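Local coordinates for protein peroxisomal catalase (PDB 2XQ1) that probably breaks down hydrogen peroxide made by peroxisomal oxidases into water and oxygen, working as a heme-containing homotetramer, at residues Lys69-Ala73 / Asp251-Leu257; Asn172-Asp176 / Val188-Phe192; Tyr223-His227 / Val294-Lys298; Pro285-Asp290 / Trp431-Tyr436; Pro441-Trp445 / Ala484-Ile488. The contacts are given in a common frame with arbitrary orientation. Residue numbers count along the deposited sequence, not the author numbering.

Contact 1. Residues Lys69-Ala73 / Asp251-Leu257; sequences KGAGA and DHSTRDL
This is a buried helix-on-strand contact in the heme-binding beta-barrel domain of the catalase fold: the start of strand 70-79 carries the first turns of helix 252-263. Strand 70-73 is extended and runs almost parallel to helix 252-257, the short axes 12° apart and 8.1 Å at closest approach; the nearest CA atoms are those of Ala71 and Thr254, 5.5 Å apart. The residues facing the helix are alanines, which lets the backbones come this near. Ala71 and Ala73 point their CB atoms at the helix, while Gly70 and Gly72 would direct a CB away from it. Ala71 CB lies 3.7 Å from Thr254 OG1 and 4.3 Å from Leu257 CD2; Leu257, with chi1 t and chi2 p, also brings CD2 to 4.5 Å from Ala73 CB. The heme is about 7 Å from the side-chain position of Gly70. Asp251 sits at the N-cap position without a side-chain capping bond. Its carboxylate is engaged elsewhere, with Arg162 of a second subunit and with Lys69, whose chain reaches out with chi1, chi3 and chi4 t and chi2 at 91°. That last salt bridge is very short, Lys69 NZ to Asp251 OD1 at 2.5 Å.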
# COMPACT_ATOMS: atom_id res chain seq x y z
N LYS O 69 -15.37 15.74 -0.11
CA LYS O 69 -15.27 17.11 0.41
C LYS O 69 -16.18 17.28 1.60
O LYS O 69 -17.40 17.12 1.48
CB LYS O 69 -15.69 18.09 -0.67
CG LYS O 69 -15.89 19.48 -0.21
CD LYS O 69 -14.62 20.33 -0.32
CE LYS O 69 -14.96 21.72 0.18
NZ LYS O 69 -13.91 22.67 -0.10
N GLY O 70 -15.61 17.60 2.75
CA GLY O 70 -16.42 17.66 3.97
C GLY O 70 -15.88 18.37 5.20
O GLY O 70 -14.72 18.81 5.23
N ALA O 71 -16.73 18.46 6.22
CA ALA O 71 -16.40 19.15 7.45
C ALA O 71 -17.02 18.40 8.63
O ALA O 71 -18.13 17.87 8.51
CB ALA O 71 -16.91 20.57 7.41
N GLY O 72 -16.28 18.35 9.74
CA GLY O 72 -16.71 17.60 10.91
C GLY O 72 -16.63 18.37 12.22
O GLY O 72 -15.98 19.42 12.31
N ALA O 73 -17.29 17.83 13.23
CA ALA O 73 -17.23 18.39 14.58
C ALA O 73 -17.64 17.36 15.61
O ALA O 73 -18.35 16.41 15.29
CB ALA O 73 -18.10 19.61 14.69
N ASP O 251 -15.01 27.04 0.21
CA ASP O 251 -15.05 26.40 1.52
C ASP O 251 -16.10 27.05 2.42
O ASP O 251 -16.00 27.02 3.64
CB ASP O 251 -13.67 26.44 2.18
CG ASP O 251 -12.60 25.76 1.35
OD1 ASP O 251 -12.77 24.56 1.04
OD2 ASP O 251 -11.58 26.40 1.01
N HIS O 252 -17.14 27.61 1.80
CA HIS O 252 -18.17 28.34 2.51
C HIS O 252 -18.78 27.58 3.69
O HIS O 252 -18.82 28.08 4.81
CB HIS O 252 -19.28 28.77 1.57
CG HIS O 252 -20.37 29.52 2.25
ND1 HIS O 252 -20.27 30.85 2.57
CD2 HIS O 252 -21.57 29.10 2.73
CE1 HIS O 252 -21.37 31.24 3.19
NE2 HIS O 252 -22.18 30.20 3.30
N SER O 253 -19.25 26.37 3.42
CA SER O 253 -19.92 25.59 4.44
C SER O 253 -19.00 25.16 5.55
O SER O 253 -19.41 25.08 6.70
CB SER O 253 -20.60 24.38 3.81
OG SER O 253 -21.52 24.81 2.81
N THR O 254 -17.75 24.88 5.20
CA THR O 254 -16.77 24.47 6.17
C THR O 254 -16.51 25.59 7.16
O THR O 254 -16.55 25.36 8.38
CB THR O 254 -15.47 24.05 5.49
OG1 THR O 254 -15.72 22.88 4.71
CG2 THR O 254 -14.38 23.74 6.54
N ARG O 255 -16.26 26.79 6.63
CA ARG O 255 -15.98 27.98 7.41
C ARG O 255 -17.15 28.27 8.34
O ARG O 255 -16.97 28.50 9.53
CB ARG O 255 -15.72 29.15 6.45
CG ARG O 255 -15.58 30.51 7.11
CD ARG O 255 -15.08 31.54 6.12
NE ARG O 255 -13.63 31.46 5.99
CZ ARG O 255 -12.97 31.03 4.90
NH1 ARG O 255 -13.64 30.64 3.81
NH2 ARG O 255 -11.63 31.00 4.90
N ASP O 256 -18.35 28.20 7.78
CA ASP O 256 -19.57 28.49 8.48
C ASP O 256 -19.67 27.62 9.72
O ASP O 256 -19.98 28.12 10.79
CB ASP O 256 -20.75 28.21 7.57
CG ASP O 256 -22.07 28.38 8.27
OD1 ASP O 256 -22.53 29.54 8.35
OD2 ASP O 256 -22.64 27.35 8.72
N LEU O 257 -19.42 26.33 9.58
CA LEU O 257 -19.57 25.43 10.69
C LEU O 257 -18.49 25.66 11.72
O LEU O 257 -18.77 25.64 12.93
CB LEU O 257 -19.57 23.97 10.24
CG LEU O 257 -19.55 22.94 11.38
CD1 LEU O 257 -20.86 22.94 12.17
CD2 LEU O 257 -19.25 21.55 10.84

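Contact 2. Residues Asn172-Asp176 / Val188-Phe192; sequences NMFWD and VMYLF
Two consecutive helices, 171-180 and 185-192, face each other across a layer of large side chains. Both segments are helical, with Asp176 N bonded to Asn172 O at 2.8 Å and Phe192 N to Val188 O at 3.0 Å. The short axes stay 14.5 Å apart with 137° between their N-to-C directions, and the nearest CA atoms, of Trp175 and Val188, are 10.3 Å apart, so aromatic rings bridge the gap. Trp175 (chi1 m, chi2 109°) and Phe192 (chi1 m, chi2 -88°) have ring planes 30° apart but slid sideways, the centroid of the indole six-membered ring 5.2 Å from that of the phenyl; the closest atoms are Trp175 CZ2 and Phe192 CZ at 3.5 Å. Phe174, chi1 t, brings CE1 to 3.9 Å from Phe192 CZ, at the edge of the Phe192 ring. Ring-to-aliphatic contacts flank these: Phe174 CZ to Leu191 CD2 (chi1 t, chi2 p) at 4.4 Å, with the methyl at the ring edge, and Trp175 CZ3 to Val188 CG1 (chi1 t) at 4.2 Å. No hydrogen bond crosses. Helix 454-466 also packs on Trp175 and Phe192, so this is hydrophobic core where the catalase domain meets its C-terminal helical region.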
# COMPACT_ATOMS: atom_id res chain seq x y z
N ASN O 172 -24.27 14.86 -20.94
CA ASN O 172 -24.85 13.74 -21.69
C ASN O 172 -24.91 12.47 -20.83
O ASN O 172 -25.99 11.92 -20.62
CB ASN O 172 -24.08 13.50 -23.00
CG ASN O 172 -24.42 14.53 -24.11
OD1 ASN O 172 -25.16 15.51 -23.89
ND2 ASN O 172 -23.88 14.30 -25.29
N MET O 173 -23.77 12.03 -20.30
CA MET O 173 -23.76 10.93 -19.33
C MET O 173 -24.78 11.12 -18.21
O MET O 173 -25.56 10.22 -17.89
CB MET O 173 -22.46 10.94 -18.57
CG MET O 173 -21.30 10.26 -19.15
SD MET O 173 -20.31 9.91 -17.69
CE MET O 173 -19.62 11.51 -17.17
N PHE O 174 -24.68 12.28 -17.56
CA PHE O 174 -25.47 12.66 -16.42
C PHE O 174 -26.94 12.30 -16.66
O PHE O 174 -27.55 11.55 -15.88
CB PHE O 174 -25.29 14.16 -16.16
CG PHE O 174 -25.93 14.65 -14.89
CD1 PHE O 174 -27.27 14.93 -14.83
CD2 PHE O 174 -25.17 14.85 -13.76
CE1 PHE O 174 -27.84 15.40 -13.65
CE2 PHE O 174 -25.75 15.32 -12.57
CZ PHE O 174 -27.08 15.59 -12.52
N TRP O 175 -27.49 12.81 -17.76
CA TRP O 175 -28.91 12.65 -18.00
C TRP O 175 -29.24 11.32 -18.66
O TRP O 175 -30.33 10.76 -18.43
CB TRP O 175 -29.42 13.82 -18.80
CG TRP O 175 -29.43 15.08 -18.01
CD1 TRP O 175 -28.61 16.15 -18.17
CD2 TRP O 175 -30.33 15.41 -16.95
NE1 TRP O 175 -28.94 17.14 -17.29
CE2 TRP O 175 -30.00 16.71 -16.52
CE3 TRP O 175 -31.37 14.74 -16.32
CZ2 TRP O 175 -30.68 17.36 -15.47
CZ3 TRP O 175 -32.05 15.38 -15.28
CH2 TRP O 175 -31.70 16.67 -14.87
N ASP O 176 -28.29 10.82 -19.45
CA ASP O 176 -28.40 9.53 -20.10
C ASP O 176 -28.74 8.51 -19.02
O ASP O 176 -29.72 7.76 -19.14
CB ASP O 176 -27.11 9.18 -20.85
CG ASP O 176 -27.14 7.78 -21.49
OD1 ASP O 176 -28.24 7.29 -21.84
OD2 ASP O 176 -26.06 7.15 -21.68
N VAL O 188 -34.24 13.09 -8.00
CA VAL O 188 -33.64 14.06 -8.92
C VAL O 188 -34.42 15.33 -8.83
O VAL O 188 -33.87 16.42 -8.99
CB VAL O 188 -33.65 13.59 -10.37
CG1 VAL O 188 -33.25 14.74 -11.29
CG2 VAL O 188 -32.68 12.45 -10.55
N MET O 189 -35.70 15.17 -8.51
CA MET O 189 -36.54 16.32 -8.26
C MET O 189 -36.06 17.12 -7.03
O MET O 189 -36.00 18.35 -7.05
CB MET O 189 -38.00 15.88 -8.16
CG MET O 189 -38.62 15.54 -9.54
SD MET O 189 -40.34 14.97 -9.45
CE MET O 189 -41.19 16.52 -9.19
N TYR O 190 -35.69 16.40 -5.97
CA TYR O 190 -35.14 17.05 -4.80
C TYR O 190 -33.90 17.78 -5.24
O TYR O 190 -33.74 18.97 -4.96
CB TYR O 190 -34.78 16.03 -3.72
CG TYR O 190 -35.90 15.68 -2.79
CD1 TYR O 190 -36.95 14.86 -3.22
CD2 TYR O 190 -35.92 16.15 -1.47
CE1 TYR O 190 -38.02 14.51 -2.36
CE2 TYR O 190 -36.98 15.80 -0.58
CZ TYR O 190 -38.04 14.97 -1.04
OH TYR O 190 -39.12 14.59 -0.24
N LEU O 191 -33.04 17.08 -5.96
CA LEU O 191 -31.74 17.60 -6.30
C LEU O 191 -31.83 18.92 -7.06
O LEU O 191 -30.99 19.81 -6.89
CB LEU O 191 -30.97 16.56 -7.12
CG LEU O 191 -29.65 17.01 -7.71
CD1 LEU O 191 -28.66 17.23 -6.62
CD2 LEU O 191 -29.19 15.95 -8.63
N PHE O 192 -32.83 19.05 -7.91
CA PHE O 192 -32.90 20.24 -8.73
C PHE O 192 -33.86 21.28 -8.18
O PHE O 192 -33.89 22.40 -8.66
CB PHE O 192 -33.17 19.89 -10.18
CG PHE O 192 -31.95 19.40 -10.92
CD1 PHE O 192 -31.09 20.30 -11.55
CD2 PHE O 192 -31.64 18.05 -10.97
CE1 PHE O 192 -29.95 19.84 -12.22
CE2 PHE O 192 -30.50 17.60 -11.66
CZ PHE O 192 -29.66 18.50 -12.27

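Contact 3. Residues Tyr223-His227 / Val294-Lys298; sequences YVQVH and VWPHK
Trp295 gives up the most surface here, 94 Å², laying its indole (chi1 m, chi2 2°) against strand 221-230 from a loop without regular structure. Gln225 is the chief partner, with 51 Å² covered. Gln225 CA and Trp295 CA, 8.3 Å apart, are the nearest such pair. The glutamine side chain, chi1 m and chi2 -91°, puts CG over the indole face: a CH-pi contact 3.4 Å from the centroid of the six-membered ring and 4° off the normal. The closest atoms are Gln225 CG and Trp295 CE2, at 3.5 Å, while the amide end turns to Gly209 and Thr211. Segment 223-227 is an extended strand of the antiparallel catalase beta-barrel, bonded to strand 268-276, and the indole packs against the side bearing Tyr223, Gln225 and His227. At the tip of the ring, Trp295 CH2 meets Tyr223 CB at 4.0 Å and Tyr223 O at 3.8 Å, the carbonyl lying near the ring plane. The phenol of Tyr223 leads away to Glu420. Further along, His227 NE2 comes within 4.4 Å of His297 CE1.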
# COMPACT_ATOMS: atom_id res chain seq x y z
N TYR O 223 -39.97 -1.94 12.33
CA TYR O 223 -39.23 -1.24 11.28
C TYR O 223 -39.15 0.25 11.63
O TYR O 223 -40.14 0.82 12.08
CB TYR O 223 -39.90 -1.38 9.90
CG TYR O 223 -39.86 -2.75 9.25
CD1 TYR O 223 -38.66 -3.36 8.93
CD2 TYR O 223 -41.02 -3.40 8.92
CE1 TYR O 223 -38.63 -4.62 8.31
CE2 TYR O 223 -41.01 -4.65 8.31
CZ TYR O 223 -39.83 -5.25 8.01
OH TYR O 223 -39.85 -6.49 7.41
N VAL O 224 -37.99 0.89 11.43
CA VAL O 224 -37.84 2.32 11.71
C VAL O 224 -37.25 3.15 10.58
O VAL O 224 -36.57 2.63 9.70
CB VAL O 224 -37.00 2.62 12.97
CG1 VAL O 224 -37.38 1.72 14.11
CG2 VAL O 224 -35.56 2.47 12.67
N GLN O 225 -37.54 4.44 10.64
CA GLN O 225 -36.98 5.47 9.76
C GLN O 225 -36.59 6.62 10.68
O GLN O 225 -37.42 7.06 11.48
CB GLN O 225 -38.04 5.97 8.78
CG GLN O 225 -38.27 5.05 7.60
CD GLN O 225 -37.40 5.36 6.38
OE1 GLN O 225 -36.86 6.46 6.23
NE2 GLN O 225 -37.25 4.38 5.51
N VAL O 226 -35.35 7.10 10.59
CA VAL O 226 -34.87 8.05 11.58
C VAL O 226 -34.81 9.46 10.99
O VAL O 226 -34.45 9.61 9.83
CB VAL O 226 -33.52 7.58 12.18
CG1 VAL O 226 -33.05 8.54 13.30
CG2 VAL O 226 -33.65 6.16 12.75
N HIS O 227 -35.18 10.47 11.77
CA HIS O 227 -35.18 11.87 11.30
C HIS O 227 -34.38 12.79 12.23
O HIS O 227 -34.65 12.86 13.44
CB HIS O 227 -36.61 12.43 11.20
CG HIS O 227 -37.49 11.75 10.20
ND1 HIS O 227 -37.83 10.41 10.30
CD2 HIS O 227 -38.14 12.23 9.11
CE1 HIS O 227 -38.62 10.08 9.29
NE2 HIS O 227 -38.83 11.17 8.56
N VAL O 294 -40.67 7.41 0.64
CA VAL O 294 -40.81 7.90 2.02
C VAL O 294 -42.05 7.31 2.62
O VAL O 294 -42.90 6.79 1.90
CB VAL O 294 -40.97 9.43 2.09
CG1 VAL O 294 -39.81 10.12 1.43
CG2 VAL O 294 -42.27 9.89 1.46
N TRP O 295 -42.16 7.40 3.95
CA TRP O 295 -43.36 6.97 4.67
C TRP O 295 -44.23 8.21 4.96
O TRP O 295 -43.80 9.08 5.71
CB TRP O 295 -42.97 6.31 5.99
CG TRP O 295 -42.20 5.04 5.89
CD1 TRP O 295 -41.77 4.42 4.75
CD2 TRP O 295 -41.72 4.26 6.97
NE1 TRP O 295 -41.07 3.29 5.06
CE2 TRP O 295 -41.03 3.16 6.42
CE3 TRP O 295 -41.83 4.37 8.37
CZ2 TRP O 295 -40.44 2.17 7.22
CZ3 TRP O 295 -41.24 3.39 9.17
CH2 TRP O 295 -40.56 2.31 8.59
N PRO O 296 -45.44 8.29 4.36
CA PRO O 296 -46.30 9.45 4.62
C PRO O 296 -46.55 9.77 6.12
O PRO O 296 -46.84 8.87 6.93
CB PRO O 296 -47.61 9.11 3.88
CG PRO O 296 -47.46 7.68 3.42
CD PRO O 296 -46.01 7.42 3.31
N HIS O 297 -46.41 11.05 6.46
CA HIS O 297 -46.44 11.53 7.85
C HIS O 297 -47.81 11.30 8.49
O HIS O 297 -47.92 10.97 9.68
CB HIS O 297 -46.02 13.01 7.92
CG HIS O 297 -44.54 13.22 7.75
ND1 HIS O 297 -43.77 12.48 6.86
CD2 HIS O 297 -43.69 14.10 8.35
CE1 HIS O 297 -42.51 12.88 6.93
NE2 HIS O 297 -42.44 13.86 7.82
N LYS O 298 -48.85 11.47 7.67
CA LYS O 298 -50.22 11.18 8.07
C LYS O 298 -50.32 9.80 8.73
O LYS O 298 -50.74 9.70 9.88
CB LYS O 298 -51.15 11.27 6.86
CG LYS O 298 -52.60 11.61 7.22

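Contact 4. Residues Pro285-Asp290 / Trp431-Tyr436; sequences PFSVFD and WEHTDY
Two irregular segments meet through a pair of aromatic bumps, one near each end, with no hydrogen bond between them. The chains run in opposite senses: Pro285 CA is 7.4 Å from Tyr436 CA, and Asp290 CA is 9.4 Å from Trp431 CA. Between them 431-436 bows outward, its middle clear of 285-290. At one end Tyr436, chi1 t, fills the angle between Pro285 and Phe286. The pyrrolidine covers one face of the phenol, with Pro285 CB 4.1 Å from the ring centroid, 10° off the normal, as a CH-pi contact, and Pro285 CG 3.9 Å from Tyr436 CZ. Phe286, chi1 p, meets the same ring rim to rim, planes 4° apart and centroids 5.9 Å apart; Phe286 CD1 is 3.5 Å from Tyr436 CE2. At the other end the hollow is made by the type I turn Ser287-Asp290, closed by Asp290 N to Ser287 O at 3.3 Å. The benzene end of Trp431 (chi1 -143°, chi2 -56°) seats there, with CZ2 3.9 Å from Ser287 CB, CH2 3.7 Å from Phe289 O and 3.8 Å from Asp290 CB. The carboxylate of Asp290 lies over one indole face, held by Thr292, Lys293 and Arg148, while Trp431 NE1 bonds to Tyr35 of a second subunit. Such a seam, joining barrel domain to C-terminal region beside a subunit interface, fits the interlocked catalase tetramer.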
# COMPACT_ATOMS: atom_id res chain seq x y z
N PRO O 285 -48.78 0.05 -0.52
CA PRO O 285 -48.62 -0.01 -1.98
C PRO O 285 -47.16 0.05 -2.44
O PRO O 285 -46.90 -0.04 -3.65
CB PRO O 285 -49.37 1.24 -2.46
CG PRO O 285 -49.30 2.19 -1.31
CD PRO O 285 -49.36 1.34 -0.07
N PHE O 286 -46.22 0.22 -1.49
CA PHE O 286 -44.78 0.26 -1.76
C PHE O 286 -44.01 -0.55 -0.71
O PHE O 286 -44.57 -0.97 0.30
CB PHE O 286 -44.28 1.71 -1.80
CG PHE O 286 -44.48 2.46 -0.52
CD1 PHE O 286 -45.64 3.18 -0.29
CD2 PHE O 286 -43.50 2.46 0.46
CE1 PHE O 286 -45.82 3.87 0.89
CE2 PHE O 286 -43.68 3.14 1.64
CZ PHE O 286 -44.84 3.85 1.85
N SER O 287 -42.71 -0.75 -0.93
CA SER O 287 -41.88 -1.54 -0.03
C SER O 287 -41.14 -0.70 1.01
O SER O 287 -40.67 0.39 0.72
CB SER O 287 -40.87 -2.36 -0.82
OG SER O 287 -40.37 -3.44 -0.04
N VAL O 288 -41.04 -1.21 2.23
CA VAL O 288 -40.20 -0.59 3.24
C VAL O 288 -38.73 -0.71 2.84
O VAL O 288 -37.86 -0.07 3.41
CB VAL O 288 -40.38 -1.27 4.59
CG1 VAL O 288 -41.68 -0.86 5.21
CG2 VAL O 288 -40.29 -2.79 4.44
N PHE O 289 -38.46 -1.55 1.85
CA PHE O 289 -37.10 -1.80 1.42
C PHE O 289 -36.68 -0.94 0.23
O PHE O 289 -35.57 -1.11 -0.30
CB PHE O 289 -36.96 -3.27 1.10
CG PHE O 289 -37.44 -4.16 2.19
CD1 PHE O 289 -36.93 -4.03 3.48
CD2 PHE O 289 -38.40 -5.12 1.95
CE1 PHE O 289 -37.36 -4.86 4.50
CE2 PHE O 289 -38.83 -5.96 2.99
CZ PHE O 289 -38.31 -5.82 4.26
N ASP O 290 -37.57 -0.03 -0.18
CA ASP O 290 -37.36 0.81 -1.35
C ASP O 290 -36.81 2.18 -0.94
O ASP O 290 -37.52 3.02 -0.35
CB ASP O 290 -38.67 0.92 -2.15
CG ASP O 290 -38.51 1.62 -3.50
OD1 ASP O 290 -37.45 2.25 -3.75
OD2 ASP O 290 -39.45 1.53 -4.33
N TRP O 431 -35.00 -4.51 -9.66
CA TRP O 431 -36.33 -3.98 -9.36
C TRP O 431 -37.08 -3.55 -10.63
O TRP O 431 -36.56 -2.76 -11.41
CB TRP O 431 -36.21 -2.82 -8.39
CG TRP O 431 -37.29 -2.73 -7.35
CD1 TRP O 431 -38.64 -2.66 -7.57
CD2 TRP O 431 -37.11 -2.66 -5.94
NE1 TRP O 431 -39.31 -2.57 -6.38
CE2 TRP O 431 -38.39 -2.56 -5.36
CE3 TRP O 431 -35.99 -2.68 -5.10
CZ2 TRP O 431 -38.58 -2.50 -3.98
CZ3 TRP O 431 -36.18 -2.61 -3.74
CH2 TRP O 431 -37.46 -2.52 -3.18
N GLU O 432 -38.29 -4.09 -10.82
CA GLU O 432 -39.13 -3.84 -12.03
C GLU O 432 -40.24 -2.81 -11.82
O GLU O 432 -40.97 -2.85 -10.83
CB GLU O 432 -39.72 -5.15 -12.65
CG GLU O 432 -40.62 -6.04 -11.74
N HIS O 433 -40.36 -1.90 -12.78
CA HIS O 433 -41.16 -0.69 -12.62
C HIS O 433 -42.65 -1.04 -12.50
O HIS O 433 -43.13 -1.94 -13.19
CB HIS O 433 -40.87 0.26 -13.79
CG HIS O 433 -41.86 1.38 -13.93
ND1 HIS O 433 -43.03 1.24 -14.66
CD2 HIS O 433 -41.86 2.64 -13.44
CE1 HIS O 433 -43.71 2.37 -14.60
NE2 HIS O 433 -43.03 3.24 -13.87
N THR O 434 -43.35 -0.36 -11.59
CA THR O 434 -44.82 -0.38 -11.55
C THR O 434 -45.30 1.05 -11.52
O THR O 434 -44.54 1.95 -11.21
CB THR O 434 -45.39 -1.15 -10.34
OG1 THR O 434 -45.15 -0.41 -9.13
CG2 THR O 434 -44.80 -2.57 -10.25
N ASP O 435 -46.57 1.28 -11.85
CA ASP O 435 -47.12 2.64 -11.95
C ASP O 435 -47.00 3.49 -10.67
O ASP O 435 -46.96 4.71 -10.74
CB ASP O 435 -48.60 2.61 -12.38
CG ASP O 435 -48.79 2.24 -13.85
OD1 ASP O 435 -47.86 2.44 -14.68
OD2 ASP O 435 -49.91 1.75 -14.16
N TYR O 436 -46.96 2.84 -9.51
CA TYR O 436 -46.82 3.56 -8.24
C TYR O 436 -45.49 4.35 -8.11
O TYR O 436 -45.41 5.33 -7.36
CB TYR O 436 -47.02 2.63 -7.02
CG TYR O 436 -47.16 3.39 -5.73
CD1 TYR O 436 -48.33 4.12 -5.45
CD2 TYR O 436 -46.10 3.44 -4.80
CE1 TYR O 436 -48.45 4.84 -4.27
CE2 TYR O 436 -46.22 4.16 -3.62
CZ TYR O 436 -47.39 4.86 -3.36
OH TYR O 436 -47.49 5.57 -2.19

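Contact 5. Residues Pro441-Trp445 / Ala484-Ile488; sequences PKMFW and AEPII
Trp445 does most of the work in this contact, where helix 439-447 meets the turn leading into helix 486-500. Segment 441-445 is helical, with Trp445 N bonded to Pro441 O at 3.2 Å; across from it Ala484 and Glu485 are non-helical, and Ile488 N to Glu485 O at 3.0 Å belongs to the start of the next helix. The backbones come close, Lys442 CA and Ala484 CA being 4.6 Å apart. With chi1 t and chi2 -113°, Trp445 spreads its indole toward the turn. Ile488, chi1 m and chi2 t, extends over one face: its CG1 stands 3.7 Å from the centroid of the six-membered ring, 6° off the normal, as a CH-pi contact, and its CD1 is 3.6 Å from Trp445 CD2. Glu485 CB lies over the same face, and Glu485 CG is 3.6 Å from Trp445 CD1. Ile487, at an off-well chi1 of -13°, offers CD1 to Trp445 NE1 at 4.3 Å. Lys442 has chi1 t, chi2 -138°, chi3 -133° and chi4 m, which lets NZ reach OE2 of Glu485 (chi1 -99°, between wells, chi2 m) at 2.7 Å in a salt bridge near the surface; lower down, Lys442 CG sits 3.1 Å from Ala484 O. Pro441 CB meets Ala484 CB at 3.9 Å. First and last helices of the C-terminal helical domain of catalases are joined in this way.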
# COMPACT_ATOMS: atom_id res chain seq x y z
N PRO O 441 -43.13 11.04 -6.84
CA PRO O 441 -42.68 12.24 -7.55
C PRO O 441 -43.82 13.20 -7.88
O PRO O 441 -43.64 14.41 -7.81
CB PRO O 441 -42.10 11.68 -8.84
CG PRO O 441 -41.61 10.37 -8.47
CD PRO O 441 -42.50 9.83 -7.39
N LYS O 442 -44.97 12.66 -8.27
CA LYS O 442 -46.12 13.49 -8.64
C LYS O 442 -46.52 14.32 -7.42
O LYS O 442 -46.70 15.52 -7.53
CB LYS O 442 -47.29 12.60 -9.10
CG LYS O 442 -48.37 13.28 -9.95
CD LYS O 442 -49.78 12.80 -9.50
CE LYS O 442 -50.72 12.40 -10.66
NZ LYS O 442 -51.17 13.53 -11.54
N MET O 443 -46.61 13.67 -6.27
CA MET O 443 -46.90 14.34 -5.02
C MET O 443 -45.90 15.42 -4.65
O MET O 443 -46.28 16.43 -4.05
CB MET O 443 -47.02 13.33 -3.88
CG MET O 443 -48.24 12.42 -4.00
SD MET O 443 -49.79 13.29 -4.46
CE MET O 443 -50.22 14.14 -2.88
N PHE O 444 -44.63 15.23 -5.02
CA PHE O 444 -43.59 16.18 -4.62
C PHE O 444 -43.68 17.46 -5.43
O PHE O 444 -43.24 18.53 -4.98
CB PHE O 444 -42.20 15.57 -4.73
CG PHE O 444 -41.12 16.50 -4.32
CD1 PHE O 444 -40.91 16.80 -2.99
CD2 PHE O 444 -40.32 17.11 -5.27
CE1 PHE O 444 -39.91 17.68 -2.60
CE2 PHE O 444 -39.31 17.98 -4.90
CZ PHE O 444 -39.10 18.27 -3.57
N TRP O 445 -44.27 17.35 -6.62
CA TRP O 445 -44.53 18.52 -7.43
C TRP O 445 -45.59 19.41 -6.77
O TRP O 445 -45.46 20.62 -6.75
CB TRP O 445 -44.96 18.09 -8.82
CG TRP O 445 -45.22 19.20 -9.76
CD1 TRP O 445 -46.44 19.55 -10.28
CD2 TRP O 445 -44.27 20.10 -10.33
NE1 TRP O 445 -46.30 20.60 -11.14
CE2 TRP O 445 -44.98 20.96 -11.19
CE3 TRP O 445 -42.89 20.26 -10.20
CZ2 TRP O 445 -44.35 21.97 -11.92
CZ3 TRP O 445 -42.27 21.26 -10.93
CH2 TRP O 445 -43.00 22.10 -11.77
N ALA O 484 -43.64 12.51 -14.12
CA ALA O 484 -44.19 12.88 -12.82
C ALA O 484 -45.44 13.70 -13.00
O ALA O 484 -46.49 13.39 -12.44
CB ALA O 484 -43.17 13.67 -12.02
N GLU O 485 -45.30 14.76 -13.79
CA GLU O 485 -46.38 15.62 -14.18
C GLU O 485 -46.06 16.12 -15.58
O GLU O 485 -45.01 16.73 -15.79
CB GLU O 485 -46.47 16.80 -13.22
CG GLU O 485 -47.52 16.63 -12.15
CD GLU O 485 -48.91 16.54 -12.74
OE1 GLU O 485 -49.25 17.34 -13.66
OE2 GLU O 485 -49.65 15.65 -12.28
N PRO O 486 -46.97 15.87 -16.54
CA PRO O 486 -46.70 16.31 -17.91
C PRO O 486 -46.21 17.77 -18.10
O PRO O 486 -45.31 18.01 -18.92
CB PRO O 486 -48.04 16.04 -18.62
CG PRO O 486 -48.57 14.83 -17.91
CD PRO O 486 -48.13 14.96 -16.46
N ILE O 487 -46.75 18.71 -17.34
CA ILE O 487 -46.42 20.10 -17.54
C ILE O 487 -44.93 20.34 -17.41
O ILE O 487 -44.39 21.30 -17.98
CB ILE O 487 -47.13 21.03 -16.54
CG1 ILE O 487 -48.27 20.28 -15.80
CG2 ILE O 487 -47.61 22.30 -17.26
CD1 ILE O 487 -48.84 21.01 -14.55
N ILE O 488 -44.26 19.45 -16.68
CA ILE O 488 -42.88 19.71 -16.30
C ILE O 488 -41.92 19.58 -17.46
O ILE O 488 -41.02 20.41 -17.61
CB ILE O 488 -42.39 18.85 -15.12
CG1 ILE O 488 -43.42 18.86 -13.99
CG2 ILE O 488 -41.06 19.41 -14.60
CD1 ILE O 488 -43.10 17.91 -12.87

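In the fold
Contacts 1 and 3 both reach the antiparallel barrel sheet, at strands 70-79 and 221-230, with centres 29 Å apart; their segments alternate along the chain. Contact 2 is nested within the chain loop closed by contact 1, centres 25 Å apart. Contact 4 crosses contact 3 in sequence and touches it, Trp295 and Val294 packing on Val288 and Phe286, and it joins barrel domain and C-terminal region directly. Contact 5, last to close, touches contact 2, centres 15 Å apart, Met189 and Tyr190 of helix 185-192 packing on Pro441 and Phe444 of helix 439-447. Contacts 2 and 5, one in each part, thus link the two parts where they touch, while contacts 1 and 4 also meet the second subunit.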